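Local coordinates for protein serine-pyruvate aminotransferase (AgxT) (Sulfolobus solfataricus, PDB 3ZRP) that probably transfers amino groups between small amino acids and oxo acids, such as serine and pyruvate or alanine and glyoxylate, using pyridoxal 5'-phosphate as cofactor, at residues Leu44-Ala50 / Gly198-Leu202; Val82-Gly86 / Pro108-Val114; Thr138-Arg143 / Glu295-Val301; Ser276-Gly281 / Ala375-Leu380. All coordinates share one frame; numbering follows the deposited sequence. Where two conformers were deposited one is given.

Contact 1: Leu44-Ala50 / Gly198-Leu202; sequences LRYVMGA and GLLLL
Leu-201 reaches from strand 198-202 into the last turn of helix 44-48, and its branches divide the work. CD2 packs 3.5 Å from Ala-50 CB just beyond the helix end, whereas CD1 lies 4.0 Å from Arg-45 CG, the two side chains crossing at about a right angle. This fan is possible because CG sits opposite the backbone N (chi1 -176°), which carries both methyls toward the helix. Met-48, in the conformer given, slides past in the opposite direction and brings SD 3.5 Å from Leu-201 CB; its flexible, unbranched chain suits such a path. One turn earlier, Leu-44 CD1 meets Leu-199 CD2 at 3.7 Å. Arg-45 lends only its aliphatic stem, for its guanidinium end is taken up by Tyr-54 O and Glu-234. At Gly-49 the helix stops in a Schellman motif: positive phi favours glycine, and Ala-50 N bonds back to Arg-45 O, which turns the Ala-50 methyl onto Leu-201. No hydrogen bond joins the segments; apolar groups meet, and one Leu-44 methyl rests on Leu-200 O. The axes cross at -73°, a steep helix-on-sheet packing against strand 197-202, antiparallel to both its neighbours in the seven-stranded sheet characteristic of fold-type I aminotransferases.

Contact 2: Val82-Gly86 / Pro108-Val114; sequences VVSNG and PSPGDYV
Asn-85 leans across to the loop 108-114, and its atoms meet successive parts of it. CB lies 4.0 Å from Asp-112 O, and CG comes next to Tyr-113 CA. With CG opposite the carbonyl carbon (chi1 -58°), the amide runs alongside the Tyr-113 side chain, pointing the same way, its plane 89° from the ring. At the tip OD1 accepts a hydrogen bond from Val-114 N (3.2 Å), which lies tilted 28° from the plane of the side-chain carbonyl. The same oxygen also has Pro-108 CG beside it at 3.5 Å, while ND2 donates onward to Glu-144. A side-chain amide, acceptor at one end and donor at the other, suits this double task. A leucine here would probably leave both Val-114 N and Glu-144 without their mate and let the loop shift from the strand end. The backbone of Asn-85 is tied too: two waters donate to Asn-85 O; one also donates to Asp-112 O and the other accepts from Gly-111 N. Gly-111 fits the positive-phi corner of the type II turn from Ser-109 to Asp-112. Beside this polar patch, Val-83 CG1 packs 3.5 Å from Val-114 CB, both valines also touching Val-119 of helix 116-125. The strand runs out into Gly-86, the N-cap of helix 87-96, so the contact lies at the C-terminal ends of the strands of a beta-alpha-beta unit, with strands 79-83 and 102-106 parallel neighbours in the aminotransferase sheet.

Contact 3: Thr138-Arg143 / Glu295-Val301; sequences TSTGVR and ESYSNTV. With PLP (pyridoxal-5'-phosphate), chain C.
The guanidinium of Arg-143 has the Ser-296 carbonyl carbon over one face, and Glu-295 O and a water at its edge. NH2 donates to Glu-295 O (2.9 Å), which lies 18° out of the guanidinium plane, and also to the water, which sits in that plane and donates on to Tyr-297 O. NH1 forms a salt bridge with Glu-171. The chain runs straight from the backbone and then bends at chi3 (51°), which brings the flat group back over the loop. A methionine in its place would probably leave Glu-295 O and the water without a donor and Glu-171 without its countercharge. The backbones are joined as well: Arg-143 N donates to Ser-296 O (2.7 Å), in the carbonyl plane, and Ser-298 N to Gly-141 O (3.1 Å). Glycine suits position 141, since its phi is positive and a side chain would strike Val-301 O, now only 3.3 Å from Gly-141 CA. Ser-298 OG donates to that same oxygen, Val-301 O, in the carbonyl plane and on a lone pair (2.6 Å). Nearer the cofactor, Val-301 CG2 touches Thr-138 CG2 at 4.1 Å; Thr-138 OG1 shares a hydrogen bond with PLP O3, modelled as very short (2.4 Å), and also bonds to Ser-166 OG. Gly-141 and Val-142 both face Glu-137, a G1 beta bulge in the small hairpin that borders the pyridoxal phosphate pocket.

Contact 4: Ser276-Gly281 / Ala375-Leu380; sequences SAIRAG and AVEEVL
Helices 276-281 and 375-380 run roughly antiparallel, their axes 149° apart in direction and only 7.7 Å apart at closest approach. Such nearness depends on small residues. Ala-277 and Gly-281, one turn apart, face Val-376, whose CG2 fits against both, 3.6 Å from Ala-277 O and 3.9 Å from Gly-281 CA. A beta carbon on Gly-281 would collide with that methyl, so glycine suits this position. Next to Val-376, the Ala-375 methyl lies 3.6 Å from Ala-280 O. Val-379 spans the next turn: CG1 packs on Ala-277 CA, while CG2, placed opposite the carbonyl carbon, touches Ala-280 CB at 3.5 Å. Branched at CB, valine keeps both methyls close to its own helix and fills a short gap without a long reach. Leu-380 closes the end, bringing CD2 to 3.9 Å from Ala-277 CB. No hydrogen bond crosses the interface. Val-376 continues onto Ala-349 and Ile-353 of helix 346-363, and Leu-380 onto Pro-346 of that helix and Met-273 of helix 264-284. Small residues on helix 264-284, with Ala-375 opposite, let this antiparallel helix pair pack closely, in the C-terminal part of the chain away from the annotated sites.

How the contacts relate
Contacts 1, 2 and 3 are buried, whereas contact 4 is partly buried and lies farthest from the chain centre. Contacts 1 and 2 reach the same seven-stranded sheet but differ in chemistry: the first rests mainly on apolar side chains, the second centres on a side-chain amide and waters at a strand end. Contact 3, with its backbone hydrogen bonds and the arginine, is the most polar, and reaches the cofactor through Thr-138. It links its neighbours: Tyr-113 OH of contact 2 probably bonds to Glu-295 OE2, and Arg-279, in helix 264-284 of contact 4, packs against Tyr-297. Contact 4 returns to small and branched apolar groups, this time between two helices rather than helix and strand.

Contact 1: Leu44-Ala50 / Gly198-Leu202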
loop_
_atom_site.group_PDB
_atom_site.type_symbol
_atom_site.label_atom_id
_atom_site.label_comp_id
_atom_site.label_asym_id
_atom_site.label_seq_id
_atom_site.Cartn_x
_atom_site.Cartn_y
_atom_site.Cartn_z
ATOM N N LEU A 44 -7.372 -10.408 -13.323
ATOM C CA LEU A 44 -8.476 -9.523 -12.963
ATOM C C LEU A 44 -9.590 -9.564 -14.005
ATOM O O LEU A 44 -10.757 -9.674 -13.653
ATOM C CB LEU A 44 -7.988 -8.081 -12.728
ATOM C CG LEU A 44 -8.893 -7.118 -11.939
ATOM C CD1 LEU A 44 -9.412 -7.686 -10.609
ATOM C CD2 LEU A 44 -8.167 -5.806 -11.682
ATOM N N ARG A 45 -9.229 -9.483 -15.290
ATOM C CA ARG A 45 -10.235 -9.585 -16.358
ATOM C C ARG A 45 -10.984 -10.911 -16.281
ATOM O O ARG A 45 -12.211 -10.963 -16.444
ATOM C CB ARG A 45 -9.602 -9.432 -17.743
ATOM C CG ARG A 45 -9.139 -8.030 -18.090
ATOM C CD ARG A 45 -9.099 -7.857 -19.611
ATOM N NE ARG A 45 -8.325 -6.679 -20.029
ATOM C CZ ARG A 45 -7.002 -6.636 -20.088
ATOM N NH1 ARG A 45 -6.295 -7.698 -19.765
ATOM N NH2 ARG A 45 -6.388 -5.535 -20.464
ATOM N N TYR A 46 -10.230 -11.980 -16.039
ATOM C CA TYR A 46 -10.780 -13.326 -15.940
ATOM C C TYR A 46 -11.807 -13.479 -14.802
ATOM O O TYR A 46 -12.931 -13.940 -15.030
ATOM C CB TYR A 46 -9.625 -14.350 -15.856
ATOM C CG TYR A 46 -10.088 -15.776 -15.639
ATOM C CD1 TYR A 46 -10.679 -16.513 -16.682
ATOM C CD2 TYR A 46 -9.947 -16.388 -14.401
ATOM C CE1 TYR A 46 -11.134 -17.812 -16.471
ATOM C CE2 TYR A 46 -10.393 -17.682 -14.179
ATOM C CZ TYR A 46 -10.986 -18.389 -15.224
ATOM O OH TYR A 46 -11.409 -19.669 -15.003
ATOM N N VAL A 47 -11.455 -13.069 -13.577
ATOM C CA VAL A 47 -12.368 -13.240 -12.443
ATOM C C VAL A 47 -13.544 -12.244 -12.453
ATOM O O VAL A 47 -14.602 -12.498 -11.853
ATOM C CB VAL A 47 -11.641 -13.208 -11.061
ATOM C CG1 VAL A 47 -10.550 -14.277 -10.993
ATOM C CG2 VAL A 47 -11.063 -11.819 -10.763
ATOM N N MET A 48 -13.370 -11.115 -13.119
ATOM C CA MET A 48 -14.468 -10.161 -13.250
ATOM C C MET A 48 -15.289 -10.349 -14.528
ATOM O O MET A 48 -16.305 -9.685 -14.727
ATOM C CB MET A 48 -13.959 -8.745 -13.124
ATOM C CG MET A 48 -13.847 -8.342 -11.670
ATOM S SD MET A 48 -12.959 -6.816 -11.529
ATOM C CE MET A 48 -12.831 -6.642 -9.754
ATOM N N GLY A 49 -14.860 -11.266 -15.389
ATOM C CA GLY A 49 -15.587 -11.563 -16.624
ATOM C C GLY A 49 -15.636 -10.374 -17.553
ATOM O O GLY A 49 -16.677 -9.747 -17.693
ATOM N N ALA A 50 -14.503 -10.056 -18.171
ATOM C CA ALA A 50 -14.438 -8.974 -19.143
ATOM C C ALA A 50 -13.395 -9.251 -20.209
ATOM O O ALA A 50 -12.378 -9.878 -19.951
ATOM C CB ALA A 50 -14.142 -7.653 -18.456
ATOM N N GLY A 198 -5.155 -2.760 -3.908
ATOM C CA GLY A 198 -6.519 -2.536 -4.373
ATOM C C GLY A 198 -6.521 -2.904 -5.854
ATOM O O GLY A 198 -5.479 -2.783 -6.490
ATOM N N LEU A 199 -7.642 -3.422 -6.363
ATOM C CA LEU A 199 -7.726 -3.877 -7.761
ATOM C C LEU A 199 -8.954 -3.309 -8.446
ATOM O O LEU A 199 -10.040 -3.328 -7.891
ATOM C CB LEU A 199 -7.767 -5.407 -7.838
ATOM C CG LEU A 199 -6.511 -6.215 -7.517
ATOM C CD1 LEU A 199 -6.326 -6.273 -6.050
ATOM C CD2 LEU A 199 -6.649 -7.627 -8.078
ATOM N N LEU A 200 -8.801 -2.807 -9.676
ATOM C CA LEU A 200 -9.921 -2.135 -10.346
ATOM C C LEU A 200 -10.012 -2.596 -11.783
ATOM O O LEU A 200 -9.003 -2.868 -12.374
ATOM C CB LEU A 200 -9.749 -0.595 -10.304
ATOM C CG LEU A 200 -9.672 0.025 -8.880
ATOM C CD1 LEU A 200 -8.186 0.333 -8.483
ATOM C CD2 LEU A 200 -10.515 1.255 -8.753
ATOM N N LEU A 201 -11.227 -2.690 -12.293
ATOM C CA LEU A 201 -11.476 -2.965 -13.739
ATOM C C LEU A 201 -12.377 -1.863 -14.273
ATOM O O LEU A 201 -13.470 -1.647 -13.765
ATOM C CB LEU A 201 -12.119 -4.332 -13.914
ATOM C CG LEU A 201 -12.311 -4.739 -15.399
ATOM C CD1 LEU A 201 -10.965 -5.160 -15.982
ATOM C CD2 LEU A 201 -13.319 -5.848 -15.519
ATOM N N LEU A 202 -11.911 -1.189 -15.323
ATOM C CA LEU A 202 -12.561 -0.002 -15.838
ATOM C C LEU A 202 -13.130 -0.260 -17.235
ATOM O O LEU A 202 -12.483 -0.893 -18.076
ATOM C CB LEU A 202 -11.589 1.171 -15.902
ATOM C CG LEU A 202 -11.541 2.136 -14.694
ATOM C CD1 LEU A 202 -11.110 1.403 -13.473
ATOM C CD2 LEU A 202 -10.609 3.293 -14.957
#

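Contact 2: Val82-Gly86 / Pro108-Val114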
loop_
_atom_site.group_PDB
_atom_site.type_symbol
_atom_site.label_atom_id
_atom_site.label_comp_id
_atom_site.label_asym_id
_atom_site.label_seq_id
_atom_site.Cartn_x
_atom_site.Cartn_y
_atom_site.Cartn_z
ATOM N N VAL A 82 -25.170 6.867 -3.518
ATOM C CA VAL A 82 -24.634 5.674 -2.841
ATOM C C VAL A 82 -25.773 4.789 -2.343
ATOM O O VAL A 82 -26.653 5.232 -1.601
ATOM C CB VAL A 82 -23.773 6.072 -1.632
ATOM C CG1 VAL A 82 -23.271 4.798 -0.881
ATOM C CG2 VAL A 82 -22.609 6.929 -2.093
ATOM N N VAL A 83 -25.729 3.527 -2.742
ATOM C CA VAL A 83 -26.694 2.518 -2.280
ATOM C C VAL A 83 -26.009 1.698 -1.186
ATOM O O VAL A 83 -25.248 0.781 -1.493
ATOM C CB VAL A 83 -27.109 1.621 -3.457
ATOM C CG1 VAL A 83 -28.143 0.595 -2.987
ATOM C CG2 VAL A 83 -27.737 2.504 -4.626
ATOM N N SER A 84 -26.251 2.065 0.072
ATOM C CA SER A 84 -25.561 1.503 1.224
ATOM C C SER A 84 -26.397 0.563 2.107
ATOM O O SER A 84 -27.377 0.980 2.751
ATOM C CB SER A 84 -25.052 2.622 2.109
ATOM O OG SER A 84 -24.518 2.075 3.299
ATOM N N ASN A 85 -25.957 -0.692 2.153
ATOM C CA ASN A 85 -26.558 -1.702 3.018
ATOM C C ASN A 85 -25.893 -1.851 4.373
ATOM O O ASN A 85 -26.288 -2.708 5.158
ATOM C CB ASN A 85 -26.585 -3.051 2.315
ATOM C CG ASN A 85 -27.339 -2.998 1.039
ATOM O OD1 ASN A 85 -28.361 -2.299 0.951
ATOM N ND2 ASN A 85 -26.857 -3.697 0.024
ATOM N N GLY A 86 -24.897 -1.020 4.668
ATOM C CA GLY A 86 -24.180 -1.148 5.953
ATOM C C GLY A 86 -22.862 -0.409 5.951
ATOM O O GLY A 86 -22.681 0.509 5.164
ATOM N N PRO A 108 -31.443 0.651 3.602
ATOM C CA PRO A 108 -32.610 -0.179 3.987
ATOM C C PRO A 108 -32.721 -0.341 5.499
ATOM O O PRO A 108 -31.926 0.271 6.223
ATOM C CB PRO A 108 -32.278 -1.527 3.347
ATOM C CG PRO A 108 -30.728 -1.619 3.476
ATOM C CD PRO A 108 -30.207 -0.170 3.497
ATOM N N SER A 109 -33.701 -1.127 5.979
ATOM C CA SER A 109 -33.784 -1.484 7.402
ATOM C C SER A 109 -32.563 -2.326 7.758
ATOM O O SER A 109 -31.986 -2.942 6.873
ATOM C CB SER A 109 -35.070 -2.272 7.692
ATOM O OG SER A 109 -36.174 -1.665 7.046
ATOM N N PRO A 110 -32.158 -2.347 9.054
ATOM C CA PRO A 110 -30.926 -3.095 9.351
ATOM C C PRO A 110 -30.907 -4.519 8.795
ATOM O O PRO A 110 -31.876 -5.269 8.971
ATOM C CB PRO A 110 -30.887 -3.112 10.877
ATOM C CG PRO A 110 -31.530 -1.788 11.254
ATOM C CD PRO A 110 -32.627 -1.592 10.241
ATOM N N GLY A 111 -29.826 -4.871 8.100
ATOM C CA GLY A 111 -29.625 -6.254 7.654
ATOM C C GLY A 111 -30.378 -6.610 6.405
ATOM O O GLY A 111 -30.323 -7.753 5.948
ATOM N N ASP A 112 -31.121 -5.641 5.875
ATOM C CA ASP A 112 -31.855 -5.801 4.617
ATOM C C ASP A 112 -31.021 -5.205 3.482
ATOM O O ASP A 112 -29.837 -4.908 3.666
ATOM C CB ASP A 112 -33.213 -5.067 4.711
ATOM C CG ASP A 112 -34.309 -5.723 3.874
ATOM O OD1 ASP A 112 -34.141 -5.955 2.655
ATOM O OD2 ASP A 112 -35.361 -6.022 4.454
ATOM N N TYR A 113 -31.625 -5.047 2.309
ATOM C CA TYR A 113 -30.940 -4.511 1.142
ATOM C C TYR A 113 -31.868 -3.610 0.323
ATOM O O TYR A 113 -33.084 -3.781 0.358
ATOM C CB TYR A 113 -30.362 -5.625 0.271
ATOM C CG TYR A 113 -31.370 -6.474 -0.487
ATOM C CD1 TYR A 113 -32.011 -7.576 0.124
ATOM C CD2 TYR A 113 -31.662 -6.203 -1.815
ATOM C CE1 TYR A 113 -32.944 -8.352 -0.584
ATOM C CE2 TYR A 113 -32.574 -6.981 -2.536
ATOM C CZ TYR A 113 -33.213 -8.047 -1.914
ATOM O OH TYR A 113 -34.111 -8.795 -2.651
ATOM N N VAL A 114 -31.285 -2.643 -0.386
ATOM C CA VAL A 114 -32.053 -1.685 -1.193
ATOM C C VAL A 114 -32.482 -2.372 -2.473
ATOM O O VAL A 114 -31.655 -2.854 -3.221
ATOM C CB VAL A 114 -31.210 -0.424 -1.528
ATOM C CG1 VAL A 114 -32.056 0.583 -2.319
ATOM C CG2 VAL A 114 -30.703 0.204 -0.238
HETATM O O HOH W 1 -27.490 -5.212 5.205
HETATM O O HOH W 2 -28.007 -2.588 7.522
#

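Contact 3: Thr138-Arg143 / Glu295-Val301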
loop_
_atom_site.group_PDB
_atom_site.type_symbol
_atom_site.label_atom_id
_atom_site.label_comp_id
_atom_site.label_asym_id
_atom_site.label_seq_id
_atom_site.Cartn_x
_atom_site.Cartn_y
_atom_site.Cartn_z
ATOM N N THR A 138 -20.031 -6.673 3.943
ATOM C CA THR A 138 -19.308 -7.528 4.875
ATOM C C THR A 138 -19.831 -7.414 6.298
ATOM O O THR A 138 -19.773 -8.384 7.040
ATOM C CB THR A 138 -17.804 -7.151 4.840
ATOM O OG1 THR A 138 -17.383 -7.129 3.483
ATOM C CG2 THR A 138 -16.929 -8.170 5.640
ATOM N N SER A 139 -20.377 -6.255 6.668
ATOM C CA SER A 139 -20.878 -6.102 8.044
ATOM C C SER A 139 -22.103 -6.993 8.350
ATOM O O SER A 139 -22.299 -7.396 9.492
ATOM C CB SER A 139 -21.201 -4.655 8.378
ATOM O OG SER A 139 -22.218 -4.189 7.522
ATOM N N THR A 140 -22.894 -7.313 7.332
ATOM C CA THR A 140 -24.168 -8.020 7.557
ATOM C C THR A 140 -24.267 -9.329 6.775
ATOM O O THR A 140 -25.207 -10.097 6.962
ATOM C CB THR A 140 -25.382 -7.150 7.153
ATOM O OG1 THR A 140 -25.301 -6.831 5.759
ATOM C CG2 THR A 140 -25.484 -5.859 7.978
ATOM N N GLY A 141 -23.308 -9.567 5.881
ATOM C CA GLY A 141 -23.327 -10.729 4.988
ATOM C C GLY A 141 -24.443 -10.675 3.959
ATOM O O GLY A 141 -24.922 -11.698 3.502
ATOM N N VAL A 142 -24.825 -9.461 3.564
ATOM C CA VAL A 142 -25.932 -9.236 2.637
ATOM C C VAL A 142 -25.414 -8.921 1.234
ATOM O O VAL A 142 -24.608 -7.999 1.051
ATOM C CB VAL A 142 -26.830 -8.090 3.163
ATOM C CG1 VAL A 142 -27.788 -7.599 2.105
ATOM C CG2 VAL A 142 -27.602 -8.548 4.401
ATOM N N ARG A 143 -25.855 -9.699 0.246
ATOM C CA ARG A 143 -25.451 -9.520 -1.148
ATOM C C ARG A 143 -26.541 -8.728 -1.886
ATOM O O ARG A 143 -27.719 -9.110 -1.877
ATOM C CB ARG A 143 -25.264 -10.858 -1.847
ATOM C CG ARG A 143 -24.829 -10.789 -3.329
ATOM C CD ARG A 143 -24.756 -12.180 -3.998
ATOM N NE ARG A 143 -26.007 -12.882 -3.751
ATOM C CZ ARG A 143 -26.148 -14.028 -3.096
ATOM N NH1 ARG A 143 -25.095 -14.712 -2.652
ATOM N NH2 ARG A 143 -27.378 -14.496 -2.894
ATOM N N GLU A 295 -32.706 -14.493 -0.206
ATOM C CA GLU A 295 -32.177 -14.315 -1.558
ATOM C C GLU A 295 -30.867 -13.502 -1.560
ATOM O O GLU A 295 -30.127 -13.516 -2.528
ATOM C CB GLU A 295 -33.222 -13.649 -2.469
ATOM C CG GLU A 295 -33.529 -12.176 -2.160
ATOM C CD GLU A 295 -34.653 -11.957 -1.171
ATOM O OE1 GLU A 295 -35.041 -12.906 -0.439
ATOM O OE2 GLU A 295 -35.152 -10.794 -1.105
ATOM N N SER A 296 -30.587 -12.806 -0.457
ATOM C CA SER A 296 -29.374 -11.990 -0.363
ATOM C C SER A 296 -28.288 -12.591 0.563
ATOM O O SER A 296 -27.297 -11.913 0.850
ATOM C CB SER A 296 -29.706 -10.591 0.132
ATOM O OG SER A 296 -29.985 -10.609 1.520
ATOM N N TYR A 297 -28.488 -13.828 1.031
ATOM C CA TYR A 297 -27.465 -14.547 1.817
ATOM C C TYR A 297 -26.164 -14.656 1.010
ATOM O O TYR A 297 -26.103 -15.370 -0.001
ATOM C CB TYR A 297 -27.962 -15.957 2.202
ATOM C CG TYR A 297 -29.068 -16.037 3.250
ATOM C CD1 TYR A 297 -29.309 -14.994 4.136
ATOM C CD2 TYR A 297 -29.840 -17.210 3.388
ATOM C CE1 TYR A 297 -30.319 -15.087 5.112
ATOM C CE2 TYR A 297 -30.847 -17.318 4.353
ATOM C CZ TYR A 297 -31.077 -16.264 5.216
ATOM O OH TYR A 297 -32.061 -16.366 6.182
ATOM N N SER A 298 -25.138 -13.904 1.402
ATOM C CA SER A 298 -23.872 -13.935 0.665
ATOM C C SER A 298 -23.178 -15.263 0.868
ATOM O O SER A 298 -23.334 -15.915 1.899
ATOM C CB SER A 298 -22.903 -12.793 1.061
ATOM O OG SER A 298 -22.221 -13.092 2.282
ATOM N N ASN A 299 -22.407 -15.630 -0.137
ATOM C CA ASN A 299 -21.616 -16.844 -0.109
ATOM C C ASN A 299 -20.189 -16.648 0.445
ATOM O O ASN A 299 -19.360 -17.576 0.396
ATOM C CB ASN A 299 -21.664 -17.497 -1.500
ATOM C CG ASN A 299 -23.095 -17.920 -1.877
ATOM O OD1 ASN A 299 -23.925 -18.200 -0.992
ATOM N ND2 ASN A 299 -23.388 -17.942 -3.167
ATOM N N THR A 300 -19.928 -15.471 1.024
ATOM C CA THR A 300 -18.620 -15.189 1.628
ATOM C C THR A 300 -18.681 -14.886 3.101
ATOM O O THR A 300 -17.708 -15.131 3.807
ATOM C CB THR A 300 -17.868 -14.017 0.918
ATOM O OG1 THR A 300 -18.671 -12.822 0.991
ATOM C CG2 THR A 300 -17.628 -14.378 -0.534
ATOM N N VAL A 301 -19.798 -14.332 3.570
ATOM C CA VAL A 301 -19.954 -13.902 4.970
ATOM C C VAL A 301 -21.376 -14.215 5.467
ATOM O O VAL A 301 -22.356 -13.926 4.777
ATOM C CB VAL A 301 -19.753 -12.366 5.141
ATOM C CG1 VAL A 301 -19.943 -11.950 6.614
ATOM C CG2 VAL A 301 -18.376 -11.923 4.644
HETATM N N1 PLP C . -15.476 -2.949 1.156
HETATM C C2 PLP C . -15.841 -4.152 1.717
HETATM C C2A PLP C . -17.147 -4.777 1.302
HETATM C C3 PLP C . -14.998 -4.798 2.649
HETATM O O3 PLP C . -15.320 -5.890 3.109
HETATM C C4 PLP C . -13.776 -4.222 3.014
HETATM C C4A PLP C . -12.868 -4.967 3.999
HETATM C C5 PLP C . -13.450 -2.976 2.436
HETATM C C6 PLP C . -14.288 -2.355 1.487
HETATM C C5A PLP C . -12.179 -2.244 2.753
HETATM O O4P PLP C . -10.999 -2.894 2.274
HETATM P P PLP C . -9.555 -2.615 2.868
HETATM O O1P PLP C . -8.707 -3.530 2.041
HETATM O O2P PLP C . -9.698 -3.036 4.293
HETATM O O3P PLP C . -9.359 -1.157 2.648
HETATM O O HOH W 3 -27.336 -17.028 -1.575
#

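Contact 4: Ser276-Gly281 / Ala375-Leu380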
loop_
_atom_site.group_PDB
_atom_site.type_symbol
_atom_site.label_atom_id
_atom_site.label_comp_id
_atom_site.label_asym_id
_atom_site.label_seq_id
_atom_site.Cartn_x
_atom_site.Cartn_y
_atom_site.Cartn_z
ATOM N N SER A 276 -24.030 -22.568 1.636
ATOM C CA SER A 276 -25.325 -23.213 1.851
ATOM C C SER A 276 -25.219 -24.279 2.944
ATOM O O SER A 276 -26.121 -24.416 3.777
ATOM C CB SER A 276 -25.847 -23.853 0.557
ATOM O OG SER A 276 -26.077 -22.912 -0.465
ATOM N N ALA A 277 -24.106 -25.022 2.949
ATOM C CA ALA A 277 -23.866 -26.061 3.967
ATOM C C ALA A 277 -23.760 -25.471 5.356
ATOM O O ALA A 277 -24.376 -25.993 6.285
ATOM C CB ALA A 277 -22.608 -26.933 3.651
ATOM N N ILE A 278 -22.993 -24.382 5.507
ATOM C CA ILE A 278 -22.841 -23.721 6.809
ATOM C C ILE A 278 -24.188 -23.170 7.273
ATOM O O ILE A 278 -24.550 -23.305 8.446
ATOM C CB ILE A 278 -21.751 -22.570 6.785
ATOM C CG1 ILE A 278 -20.338 -23.172 6.731
ATOM C CG2 ILE A 278 -21.877 -21.638 8.008
ATOM C CD1 ILE A 278 -19.243 -22.211 6.268
ATOM N N ARG A 279 -24.922 -22.544 6.352
ATOM C CA ARG A 279 -26.240 -21.975 6.682
ATOM C C ARG A 279 -27.221 -23.059 7.150
ATOM O O ARG A 279 -27.927 -22.862 8.147
ATOM C CB ARG A 279 -26.817 -21.202 5.490
ATOM C CG ARG A 279 -26.157 -19.825 5.313
ATOM C CD ARG A 279 -26.995 -18.900 4.445
ATOM N NE ARG A 279 -27.090 -19.431 3.093
ATOM C CZ ARG A 279 -26.257 -19.144 2.110
ATOM N NH1 ARG A 279 -25.241 -18.276 2.309
ATOM N NH2 ARG A 279 -26.461 -19.717 0.924
ATOM N N ALA A 280 -27.232 -24.185 6.435
ATOM C CA ALA A 280 -28.025 -25.366 6.805
ATOM C C ALA A 280 -27.718 -25.788 8.225
ATOM O O ALA A 280 -28.637 -26.055 9.021
ATOM C CB ALA A 280 -27.767 -26.516 5.830
ATOM N N GLY A 281 -26.428 -25.820 8.561
ATOM C CA GLY A 281 -26.001 -26.154 9.906
ATOM C C GLY A 281 -26.445 -25.161 10.960
ATOM O O GLY A 281 -26.786 -25.551 12.077
ATOM N N ALA A 375 -26.721 -31.753 9.376
ATOM C CA ALA A 375 -27.292 -30.794 8.422
ATOM C C ALA A 375 -26.249 -30.376 7.380
ATOM O O ALA A 375 -26.528 -30.379 6.175
ATOM C CB ALA A 375 -27.851 -29.577 9.156
ATOM N N VAL A 376 -25.050 -30.035 7.856
ATOM C CA VAL A 376 -23.903 -29.728 6.981
ATOM C C VAL A 376 -23.563 -30.912 6.072
ATOM O O VAL A 376 -23.443 -30.755 4.855
ATOM C CB VAL A 376 -22.630 -29.324 7.823
ATOM C CG1 VAL A 376 -21.438 -29.034 6.919
ATOM C CG2 VAL A 376 -22.911 -28.124 8.722
ATOM N N GLU A 377 -23.396 -32.093 6.671
ATOM C CA GLU A 377 -23.063 -33.306 5.907
ATOM C C GLU A 377 -24.109 -33.566 4.835
ATOM O O GLU A 377 -23.765 -33.910 3.697
ATOM C CB GLU A 377 -22.954 -34.537 6.820
ATOM C CG GLU A 377 -21.920 -34.464 7.940
ATOM C CD GLU A 377 -20.695 -35.325 7.682
ATOM O OE1 GLU A 377 -20.390 -35.616 6.497
ATOM O OE2 GLU A 377 -20.047 -35.718 8.680
ATOM N N GLU A 378 -25.384 -33.362 5.180
ATOM C CA GLU A 378 -26.469 -33.585 4.224
ATOM C C GLU A 378 -26.303 -32.750 2.966
ATOM O O GLU A 378 -26.438 -33.274 1.858
ATOM C CB GLU A 378 -27.835 -33.301 4.858
ATOM C CG GLU A 378 -28.854 -34.388 4.556
ATOM C CD GLU A 378 -30.288 -33.883 4.554
ATOM O OE1 GLU A 378 -30.715 -33.254 5.548
ATOM O OE2 GLU A 378 -30.975 -34.112 3.538
ATOM N N VAL A 379 -26.003 -31.456 3.130
ATOM C CA VAL A 379 -25.804 -30.572 1.970
ATOM C C VAL A 379 -24.605 -31.010 1.125
ATOM O O VAL A 379 -24.692 -31.066 -0.105
ATOM C CB VAL A 379 -25.642 -29.070 2.368
ATOM C CG1 VAL A 379 -25.313 -28.221 1.139
ATOM C CG2 VAL A 379 -26.901 -28.558 3.068
ATOM N N LEU A 380 -23.491 -31.319 1.791
ATOM C CA LEU A 380 -22.279 -31.744 1.094
ATOM C C LEU A 380 -22.489 -33.091 0.410
ATOM O O LEU A 380 -21.950 -33.327 -0.675
ATOM C CB LEU A 380 -21.078 -31.782 2.056
ATOM C CG LEU A 380 -20.719 -30.465 2.765
ATOM C CD1 LEU A 380 -19.674 -30.729 3.825
ATOM C CD2 LEU A 380 -20.271 -29.373 1.772
#